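Local coordinates for YciF Bacterial Stress Response Protein (Salmonella enterica subsp. enterica serovar Typhimurium, PDB 4ERU) that is of unknown function but is a ferritin-like helix bundle, named for bacterial stress response, that holds two bound metal ions, at residues S22-L27 against Q55-R60. Residues are numbered along the deposited sequence; the frame is centred on the assembly and turned at random.
Sequences SAEKQL and QGQIER. With MG (magnesium ion), chain E.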
loop_
_atom_site.group_PDB
_atom_site.type_symbol
_atom_site.label_atom_id
_atom_site.label_comp_id
_atom_site.label_asym_id
_atom_site.label_seq_id
_atom_site.Cartn_x
_atom_site.Cartn_y
_atom_site.Cartn_z
ATOM N N SER A 22 3.938 7.843 12.939
ATOM C CA SER A 22 4.192 9.001 12.073
ATOM C C SER A 22 3.244 9.091 10.867
ATOM O O SER A 22 2.748 10.180 10.522
ATOM C CB SER A 22 5.633 8.996 11.576
ATOM O OG SER A 22 5.749 9.933 10.515
ATOM N N ALA A 23 2.999 7.950 10.222
ATOM C CA ALA A 23 2.091 7.895 9.066
ATOM C C ALA A 23 0.704 8.403 9.468
ATOM O O ALA A 23 0.089 9.196 8.736
ATOM C CB ALA A 23 1.973 6.425 8.528
ATOM N N GLU A 24 0.207 7.956 10.629
ATOM C CA GLU A 24 -1.119 8.375 11.059
ATOM C C GLU A 24 -1.163 9.873 11.361
ATOM O O GLU A 24 -2.121 10.550 10.970
ATOM C CB GLU A 24 -1.586 7.591 12.273
ATOM C CG GLU A 24 -1.632 6.071 12.107
ATOM C CD GLU A 24 -2.850 5.520 11.394
ATOM O OE1 GLU A 24 -3.334 4.424 11.799
ATOM O OE2 GLU A 24 -3.331 6.129 10.422
ATOM N N LYS A 25 -0.131 10.387 12.030
ATOM C CA LYS A 25 -0.082 11.832 12.363
ATOM C C LYS A 25 -0.052 12.693 11.090
ATOM O O LYS A 25 -0.770 13.687 10.982
ATOM C CB LYS A 25 1.121 12.153 13.247
ATOM C CG LYS A 25 0.988 11.565 14.660
ATOM C CD LYS A 25 2.034 12.133 15.670
ATOM C CE LYS A 25 3.483 11.955 15.198
ATOM N NZ LYS A 25 4.476 12.288 16.303
ATOM N N GLN A 26 0.794 12.304 10.137
ATOM C CA GLN A 26 0.829 12.945 8.835
ATOM C C GLN A 26 -0.499 12.913 8.117
ATOM O O GLN A 26 -0.906 13.922 7.558
ATOM C CB GLN A 26 1.851 12.306 7.927
ATOM C CG GLN A 26 3.270 12.578 8.294
ATOM C CD GLN A 26 4.180 11.852 7.312
ATOM O OE1 GLN A 26 4.224 12.209 6.127
ATOM N NE2 GLN A 26 4.862 10.793 7.782
ATOM N N LEU A 27 -1.168 11.759 8.131
ATOM C CA LEU A 27 -2.446 11.633 7.476
ATOM C C LEU A 27 -3.496 12.611 8.049
ATOM O O LEU A 27 -4.231 13.232 7.266
ATOM C CB LEU A 27 -2.919 10.172 7.510
ATOM C CG LEU A 27 -4.193 9.840 6.738
ATOM C CD1 LEU A 27 -4.105 10.271 5.231
ATOM C CD2 LEU A 27 -4.474 8.330 6.890
ATOM N N GLN A 55 -7.837 9.612 14.283
ATOM C CA GLN A 55 -7.606 10.154 15.615
ATOM C C GLN A 55 -7.687 9.038 16.666
ATOM O O GLN A 55 -6.786 8.907 17.488
ATOM C CB GLN A 55 -8.616 11.256 15.928
ATOM C CG GLN A 55 -8.480 12.571 15.071
ATOM C CD GLN A 55 -7.252 13.394 15.470
ATOM O OE1 GLN A 55 -6.126 12.967 15.258
ATOM N NE2 GLN A 55 -7.469 14.567 16.042
ATOM N N GLY A 56 -8.762 8.237 16.635
ATOM C CA GLY A 56 -8.927 7.127 17.562
ATOM C C GLY A 56 -7.841 6.066 17.391
ATOM O O GLY A 56 -7.431 5.418 18.360
ATOM N N GLN A 57 -7.354 5.913 16.164
ATOM C CA GLN A 57 -6.292 4.960 15.891
ATOM C C GLN A 57 -4.957 5.410 16.480
ATOM O O GLN A 57 -4.167 4.590 16.935
ATOM C CB GLN A 57 -6.189 4.678 14.397
ATOM C CG GLN A 57 -7.363 3.845 13.919
ATOM C CD GLN A 57 -7.560 3.870 12.402
ATOM O OE1 GLN A 57 -6.838 4.562 11.668
ATOM N NE2 GLN A 57 -8.546 3.100 11.929
ATOM N N ILE A 58 -4.713 6.718 16.485
ATOM C CA ILE A 58 -3.517 7.223 17.157
ATOM C C ILE A 58 -3.630 6.993 18.678
ATOM O O ILE A 58 -2.645 6.618 19.334
ATOM C CB ILE A 58 -3.269 8.698 16.802
ATOM C CG1 ILE A 58 -2.923 8.826 15.307
ATOM C CG2 ILE A 58 -2.183 9.309 17.698
ATOM C CD1 ILE A 58 -2.933 10.313 14.771
ATOM N N GLU A 59 -4.817 7.211 19.237
ATOM C CA GLU A 59 -5.022 6.954 20.657
ATOM C C GLU A 59 -4.794 5.482 20.992
ATOM O O GLU A 59 -4.247 5.170 22.048
ATOM C CB GLU A 59 -6.408 7.416 21.126
ATOM C CG GLU A 59 -6.813 6.831 22.486
ATOM C CD GLU A 59 -5.959 7.341 23.626
ATOM O OE1 GLU A 59 -5.493 8.501 23.550
ATOM O OE2 GLU A 59 -5.741 6.578 24.592
ATOM N N ARG A 60 -5.168 4.573 20.088
ATOM C CA ARG A 60 -4.850 3.140 20.323
ATOM C C ARG A 60 -3.342 2.905 20.401
ATOM O O ARG A 60 -2.857 2.068 21.182
ATOM C CB ARG A 60 -5.420 2.211 19.243
ATOM C CG ARG A 60 -6.902 2.158 19.176
ATOM C CD ARG A 60 -7.443 0.809 18.615
ATOM N NE ARG A 60 -8.901 0.945 18.487
ATOM C CZ ARG A 60 -9.539 1.292 17.367
ATOM N NH1 ARG A 60 -8.869 1.463 16.227
ATOM N NH2 ARG A 60 -10.857 1.441 17.377
HETATM MG MG MG E . -5.136 4.503 10.302
HETATM O O HOH W 1 -6.110 5.946 9.034
#
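Glu24 and Gln57 meet through a shared magnesium ion, in a metal-bridged packing of helix 9-37 against helix 41-66, two near-antiparallel members of a ferritin-like bundle. The axes of 22-27 and 55-60 run at 154° and come within 9.8 Å, and the contact has a polar side and an apolar side. On the polar side Glu24 binds the ion with both carboxylate oxygens, OE1 at 2.3 Å and OE2 at 2.4 Å. Its chain bends at chi2 (-81°), which turns the carboxylate off the line of the side chain. Gln57, extended beyond CG, crosses it at about a right angle and delivers its amide OE1 to the metal at 2.2 Å. A glutamine suits this place because its oxygen is a neutral ligand while its NE2 remains a donor, here used on Glu145. Water 1 and Glu146 of helix 133-159 are further ligands, and Tyr120 hydrogen-bonds Glu24 OE1, a second-shell contact that would limit the carboxylate's rotation.

Away from the metal, Ile58 supplies the hydrophobic part. Its CG1 packs on Glu24 CB at 3.5 Å, and its CD1 reaches on to the backbone of the facing helix, 3.9 Å from Lys25 N. The aliphatic start of Lys25 borders this methyl, its CG 4.1 Å from Ile58 CD1, whereas the rest of that chain leads the amine away from the interface.

A second magnesium ion lies close to Glu24 and shares Glu146 as ligand, consistent with the dinuclear centres of ferritin-like proteins. Magnesium probably offsets the repulsion between the carboxylates of Glu24 and Glu146; within 22-27 and 55-60 the polar link runs through the metal, while Ile58 gives the apolar packing.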